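Local structure of nisin immunity protein (Lactococcus lactis subsp. lactis, 5XHB) at residues E153-F164 and S190-S201. The protein helps its producer strain withstand exogenously supplied nisin, acting as a lipoprotein at the cell membrane. Residues are numbered along the deposited sequence; the frame is centred on the assembly and turned at random.
Sequences EYQDVLAEVRVF and SRTEWDYGEIHS
Two beta bulges interrupt the antiparallel pairing of Glu153-Phe164, on an edge strand (151-165) of the seven-stranded C-terminal (Spa1-type) sheet, with Ser190-Ser201. In the classic bulge, Gln155 and Asp156 both face Ile199: Gln155 N reaches Ile199 O at 2.8 Å, while the bond from Asp156 N is weak. In the G1 bulge, Ala159, with positive phi (51°), and Glu160 both face Tyr196.

Aromatic packing marks both ends. Phe164, its CG placed between backbone N and carbonyl carbon (chi1 53°), turns its edge onto the face of the Trp194 five-membered ring, planes at 89°, with CE2 3.7 Å from Trp194 CG. Thr192 CB lies over a Phe164 face. At the other end Tyr154 points its edge at the His200 face. His200 NE2 donates to Glu198 OE1 at 2.7 Å, close to the imidazole plane; with the ND1 bond to Gly152 O, this helps fix the ring's rotation.

Gln155 NE2 donates to Ser201 OG (2.7 Å), which also bonds Gly101 O. Arg162 CG packs 3.5 Å from Tyr196 CE1; its NH1 salt-bridges Glu160 OE1 and donates to Val161 O, merely positioning it on its own strand. Backbone ladder, edge-to-face rings and the Gln155-Ser201 bond thus join this edge strand pair.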
loop_
_atom_site.group_PDB
_atom_site.type_symbol
_atom_site.label_atom_id
_atom_site.label_comp_id
_atom_site.label_asym_id
_atom_site.label_seq_id
_atom_site.Cartn_x
_atom_site.Cartn_y
_atom_site.Cartn_z
ATOM N N GLU A 153 10.342 -4.532 -4.151
ATOM C CA GLU A 153 9.659 -5.818 -4.027
ATOM C C GLU A 153 8.659 -6.113 -5.161
ATOM O O GLU A 153 7.812 -5.289 -5.486
ATOM C CB GLU A 153 8.951 -5.854 -2.661
ATOM C CG GLU A 153 7.972 -6.986 -2.418
ATOM C CD GLU A 153 8.625 -8.341 -2.301
ATOM O OE1 GLU A 153 9.862 -8.411 -2.204
ATOM O OE2 GLU A 153 7.885 -9.359 -2.312
ATOM N N TYR A 154 8.776 -7.299 -5.752
ATOM C CA TYR A 154 7.766 -7.805 -6.698
ATOM C C TYR A 154 6.379 -7.856 -6.069
ATOM O O TYR A 154 6.203 -8.451 -5.012
ATOM C CB TYR A 154 8.161 -9.202 -7.165
ATOM C CG TYR A 154 7.123 -9.880 -8.034
ATOM C CD1 TYR A 154 7.013 -9.571 -9.381
ATOM C CD2 TYR A 154 6.254 -10.821 -7.502
ATOM C CE1 TYR A 154 6.064 -10.207 -10.189
ATOM C CE2 TYR A 154 5.297 -11.452 -8.296
ATOM C CZ TYR A 154 5.215 -11.140 -9.640
ATOM O OH TYR A 154 4.272 -11.767 -10.434
ATOM N N GLN A 155 5.389 -7.254 -6.717
ATOM C CA GLN A 155 4.031 -7.284 -6.179
ATOM C C GLN A 155 3.072 -8.147 -6.998
ATOM O O GLN A 155 2.272 -8.888 -6.427
ATOM C CB GLN A 155 3.457 -5.870 -6.078
ATOM C CG GLN A 155 4.226 -4.965 -5.109
ATOM C CD GLN A 155 4.125 -5.431 -3.665
ATOM O OE1 GLN A 155 3.172 -6.113 -3.285
ATOM N NE2 GLN A 155 5.095 -5.046 -2.852
ATOM N N ASP A 156 3.142 -8.050 -8.321
ATOM C CA ASP A 156 2.215 -8.794 -9.177
ATOM C C ASP A 156 2.703 -8.718 -10.605
ATOM O O ASP A 156 3.661 -8.007 -10.911
ATOM C CB ASP A 156 0.789 -8.224 -9.067
ATOM C CG ASP A 156 -0.293 -9.206 -9.536
ATOM O OD1 ASP A 156 0.002 -10.383 -9.857
ATOM O OD2 ASP A 156 -1.464 -8.782 -9.568
ATOM N N VAL A 157 2.056 -9.462 -11.488
ATOM C CA VAL A 157 2.319 -9.282 -12.898
ATOM C C VAL A 157 0.965 -9.077 -13.579
ATOM O O VAL A 157 -0.022 -9.750 -13.258
ATOM C CB VAL A 157 3.102 -10.466 -13.487
ATOM C CG1 VAL A 157 2.346 -11.766 -13.304
ATOM C CG2 VAL A 157 3.493 -10.207 -14.951
ATOM N N LEU A 158 0.912 -8.092 -14.464
ATOM C CA LEU A 158 -0.296 -7.812 -15.216
ATOM C C LEU A 158 -0.366 -8.744 -16.429
ATOM O O LEU A 158 -1.357 -9.465 -16.604
ATOM C CB LEU A 158 -0.330 -6.340 -15.643
ATOM C CG LEU A 158 -0.550 -5.356 -14.480
ATOM C CD1 LEU A 158 -0.314 -3.899 -14.896
ATOM C CD2 LEU A 158 -1.962 -5.512 -13.943
ATOM N N ALA A 159 0.696 -8.746 -17.237
ATOM C CA ALA A 159 0.737 -9.509 -18.482
ATOM C C ALA A 159 -0.508 -9.213 -19.328
ATOM O O ALA A 159 -1.279 -10.108 -19.684
ATOM C CB ALA A 159 0.874 -11.014 -18.198
ATOM N N GLU A 160 -0.689 -7.933 -19.618
ATOM C CA GLU A 160 -1.854 -7.441 -20.331
ATOM C C GLU A 160 -1.390 -6.623 -21.490
ATOM O O GLU A 160 -0.231 -6.226 -21.553
ATOM C CB GLU A 160 -2.754 -6.572 -19.437
ATOM C CG GLU A 160 -3.510 -7.328 -18.381
ATOM C CD GLU A 160 -4.720 -8.005 -18.954
ATOM O OE1 GLU A 160 -5.294 -7.452 -19.920
ATOM O OE2 GLU A 160 -5.103 -9.077 -18.442
ATOM N N VAL A 161 -2.316 -6.371 -22.403
ATOM C CA VAL A 161 -2.074 -5.527 -23.550
ATOM C C VAL A 161 -3.197 -4.508 -23.631
ATOM O O VAL A 161 -4.366 -4.848 -23.406
ATOM C CB VAL A 161 -2.036 -6.331 -24.862
ATOM C CG1 VAL A 161 -1.892 -5.383 -26.038
ATOM C CG2 VAL A 161 -0.906 -7.375 -24.840
ATOM N N ARG A 162 -2.852 -3.264 -23.940
ATOM C CA ARG A 162 -3.856 -2.274 -24.315
ATOM C C ARG A 162 -3.374 -1.592 -25.581
ATOM O O ARG A 162 -2.216 -1.210 -25.690
ATOM C CB ARG A 162 -4.106 -1.227 -23.209
ATOM C CG ARG A 162 -4.687 -1.765 -21.905
ATOM C CD ARG A 162 -6.131 -2.259 -22.092
ATOM N NE ARG A 162 -6.719 -2.738 -20.843
ATOM C CZ ARG A 162 -6.566 -3.971 -20.368
ATOM N NH1 ARG A 162 -5.831 -4.860 -21.032
ATOM N NH2 ARG A 162 -7.138 -4.316 -19.221
ATOM N N VAL A 163 -4.285 -1.442 -26.529
ATOM C CA VAL A 163 -4.078 -0.607 -27.691
ATOM C C VAL A 163 -5.051 0.541 -27.520
ATOM O O VAL A 163 -6.258 0.314 -27.372
ATOM C CB VAL A 163 -4.361 -1.359 -29.004
ATOM C CG1 VAL A 163 -4.279 -0.404 -30.195
ATOM C CG2 VAL A 163 -3.398 -2.541 -29.164
ATOM N N PHE A 164 -4.552 1.768 -27.517
ATOM C CA PHE A 164 -5.412 2.872 -27.120
ATOM C C PHE A 164 -5.138 4.097 -27.953
ATOM O O PHE A 164 -4.096 4.203 -28.579
ATOM C CB PHE A 164 -5.263 3.199 -25.621
ATOM C CG PHE A 164 -3.841 3.446 -25.170
ATOM C CD1 PHE A 164 -3.272 4.704 -25.268
ATOM C CD2 PHE A 164 -3.085 2.410 -24.626
ATOM C CE1 PHE A 164 -1.960 4.939 -24.834
ATOM C CE2 PHE A 164 -1.769 2.627 -24.204
ATOM C CZ PHE A 164 -1.209 3.890 -24.307
ATOM N N SER A 190 -4.529 8.245 -34.012
ATOM C CA SER A 190 -3.247 7.632 -33.695
ATOM C C SER A 190 -3.444 6.617 -32.576
ATOM O O SER A 190 -4.203 6.858 -31.638
ATOM C CB SER A 190 -2.227 8.690 -33.294
ATOM O OG SER A 190 -1.058 8.095 -32.757
ATOM N N ARG A 191 -2.766 5.476 -32.682
ATOM C CA ARG A 191 -2.892 4.423 -31.677
ATOM C C ARG A 191 -1.544 4.077 -31.035
ATOM O O ARG A 191 -0.492 4.174 -31.665
ATOM C CB ARG A 191 -3.516 3.170 -32.297
ATOM C CG ARG A 191 -4.952 3.359 -32.797
ATOM C CD ARG A 191 -5.452 2.109 -33.516
ATOM N NE ARG A 191 -6.894 2.151 -33.748
ATOM C CZ ARG A 191 -7.592 1.167 -34.308
ATOM N NH1 ARG A 191 -6.987 0.053 -34.694
ATOM N NH2 ARG A 191 -8.902 1.293 -34.478
ATOM N N THR A 192 -1.592 3.664 -29.775
ATOM C CA THR A 192 -0.393 3.287 -29.040
ATOM C C THR A 192 -0.639 1.933 -28.399
ATOM O O THR A 192 -1.710 1.726 -27.824
ATOM C CB THR A 192 -0.054 4.341 -27.960
ATOM O OG1 THR A 192 0.258 5.584 -28.601
ATOM C CG2 THR A 192 1.125 3.903 -27.105
ATOM N N GLU A 193 0.316 1.011 -28.512
ATOM C CA GLU A 193 0.214 -0.254 -27.785
ATOM C C GLU A 193 1.153 -0.281 -26.584
ATOM O O GLU A 193 2.360 -0.047 -26.710
ATOM C CB GLU A 193 0.520 -1.467 -28.675
ATOM C CG GLU A 193 0.501 -2.775 -27.856
ATOM C CD GLU A 193 0.636 -4.058 -28.683
ATOM O OE1 GLU A 193 0.320 -4.057 -29.887
ATOM O OE2 GLU A 193 1.069 -5.080 -28.113
ATOM N N TRP A 194 0.590 -0.584 -25.416
ATOM C CA TRP A 194 1.399 -0.832 -24.229
ATOM C C TRP A 194 1.253 -2.272 -23.812
ATOM O O TRP A 194 0.143 -2.790 -23.745
ATOM C CB TRP A 194 0.984 0.065 -23.068
ATOM C CG TRP A 194 1.538 1.444 -23.120
ATOM C CD1 TRP A 194 2.234 2.036 -24.148
ATOM C CD2 TRP A 194 1.464 2.408 -22.073
ATOM N NE1 TRP A 194 2.573 3.333 -23.796
ATOM C CE2 TRP A 194 2.115 3.578 -22.524
ATOM C CE3 TRP A 194 0.897 2.403 -20.796
ATOM C CZ2 TRP A 194 2.222 4.728 -21.735
ATOM C CZ3 TRP A 194 1.006 3.545 -20.012
ATOM C CH2 TRP A 194 1.670 4.689 -20.487
ATOM N N ASP A 195 2.383 -2.909 -23.530
ATOM C CA ASP A 195 2.380 -4.268 -23.025
ATOM C C ASP A 195 2.806 -4.178 -21.567
ATOM O O ASP A 195 3.897 -3.707 -21.278
ATOM C CB ASP A 195 3.323 -5.148 -23.851
ATOM C CG ASP A 195 2.973 -5.120 -25.343
ATOM O OD1 ASP A 195 1.768 -5.188 -25.654
ATOM O OD2 ASP A 195 3.881 -4.998 -26.196
ATOM N N TYR A 196 1.927 -4.589 -20.660
ATOM C CA TYR A 196 2.122 -4.345 -19.227
ATOM C C TYR A 196 2.680 -5.581 -18.551
ATOM O O TYR A 196 2.069 -6.662 -18.616
ATOM C CB TYR A 196 0.809 -3.970 -18.542
ATOM C CG TYR A 196 0.048 -2.808 -19.143
ATOM C CD1 TYR A 196 -0.553 -2.916 -20.393
ATOM C CD2 TYR A 196 -0.129 -1.632 -18.429
ATOM C CE1 TYR A 196 -1.283 -1.856 -20.939
ATOM C CE2 TYR A 196 -0.855 -0.560 -18.973
ATOM C CZ TYR A 196 -1.437 -0.695 -20.228
ATOM O OH TYR A 196 -2.157 0.342 -20.781
ATOM N N GLY A 197 3.816 -5.423 -17.882
ATOM C CA GLY A 197 4.467 -6.552 -17.243
ATOM C C GLY A 197 4.291 -6.570 -15.731
ATOM O O GLY A 197 3.170 -6.523 -15.221
ATOM N N GLU A 198 5.411 -6.631 -15.015
ATOM C CA GLU A 198 5.377 -6.753 -13.559
ATOM C C GLU A 198 5.088 -5.424 -12.884
ATOM O O GLU A 198 5.327 -4.364 -13.457
ATOM C CB GLU A 198 6.705 -7.307 -13.046
ATOM C CG GLU A 198 7.016 -8.681 -13.576
ATOM C CD GLU A 198 8.315 -9.242 -13.031
ATOM O OE1 GLU A 198 9.101 -8.498 -12.394
ATOM O OE2 GLU A 198 8.552 -10.440 -13.255
ATOM N N ILE A 199 4.597 -5.500 -11.652
ATOM C CA ILE A 199 4.508 -4.329 -10.787
ATOM C C ILE A 199 5.424 -4.561 -9.588
ATOM O O ILE A 199 5.430 -5.648 -9.005
ATOM C CB ILE A 199 3.057 -4.054 -10.330
ATOM C CG1 ILE A 199 2.254 -3.527 -11.527
ATOM C CG2 ILE A 199 3.038 -3.003 -9.214
ATOM C CD1 ILE A 199 0.799 -3.528 -11.330
ATOM N N HIS A 200 6.246 -3.560 -9.283
ATOM C CA HIS A 200 7.135 -3.610 -8.129
ATOM C C HIS A 200 6.931 -2.395 -7.271
ATOM O O HIS A 200 6.608 -1.317 -7.769
ATOM C CB HIS A 200 8.611 -3.642 -8.542
ATOM C CG HIS A 200 9.048 -4.922 -9.175
ATOM N ND1 HIS A 200 9.928 -5.787 -8.565
ATOM C CD2 HIS A 200 8.748 -5.477 -10.376
ATOM C CE1 HIS A 200 10.160 -6.817 -9.362
ATOM N NE2 HIS A 200 9.455 -6.653 -10.466
ATOM N N SER A 201 7.159 -2.572 -5.973
ATOM C CA SER A 201 7.333 -1.440 -5.069
ATOM C C SER A 201 8.536 -0.610 -5.495
ATOM O O SER A 201 9.419 -1.100 -6.198
ATOM C CB SER A 201 7.552 -1.945 -3.633
ATOM O OG SER A 201 6.512 -2.832 -3.267
HETATM O O HOH W 1 2.151 -7.832 -21.663
#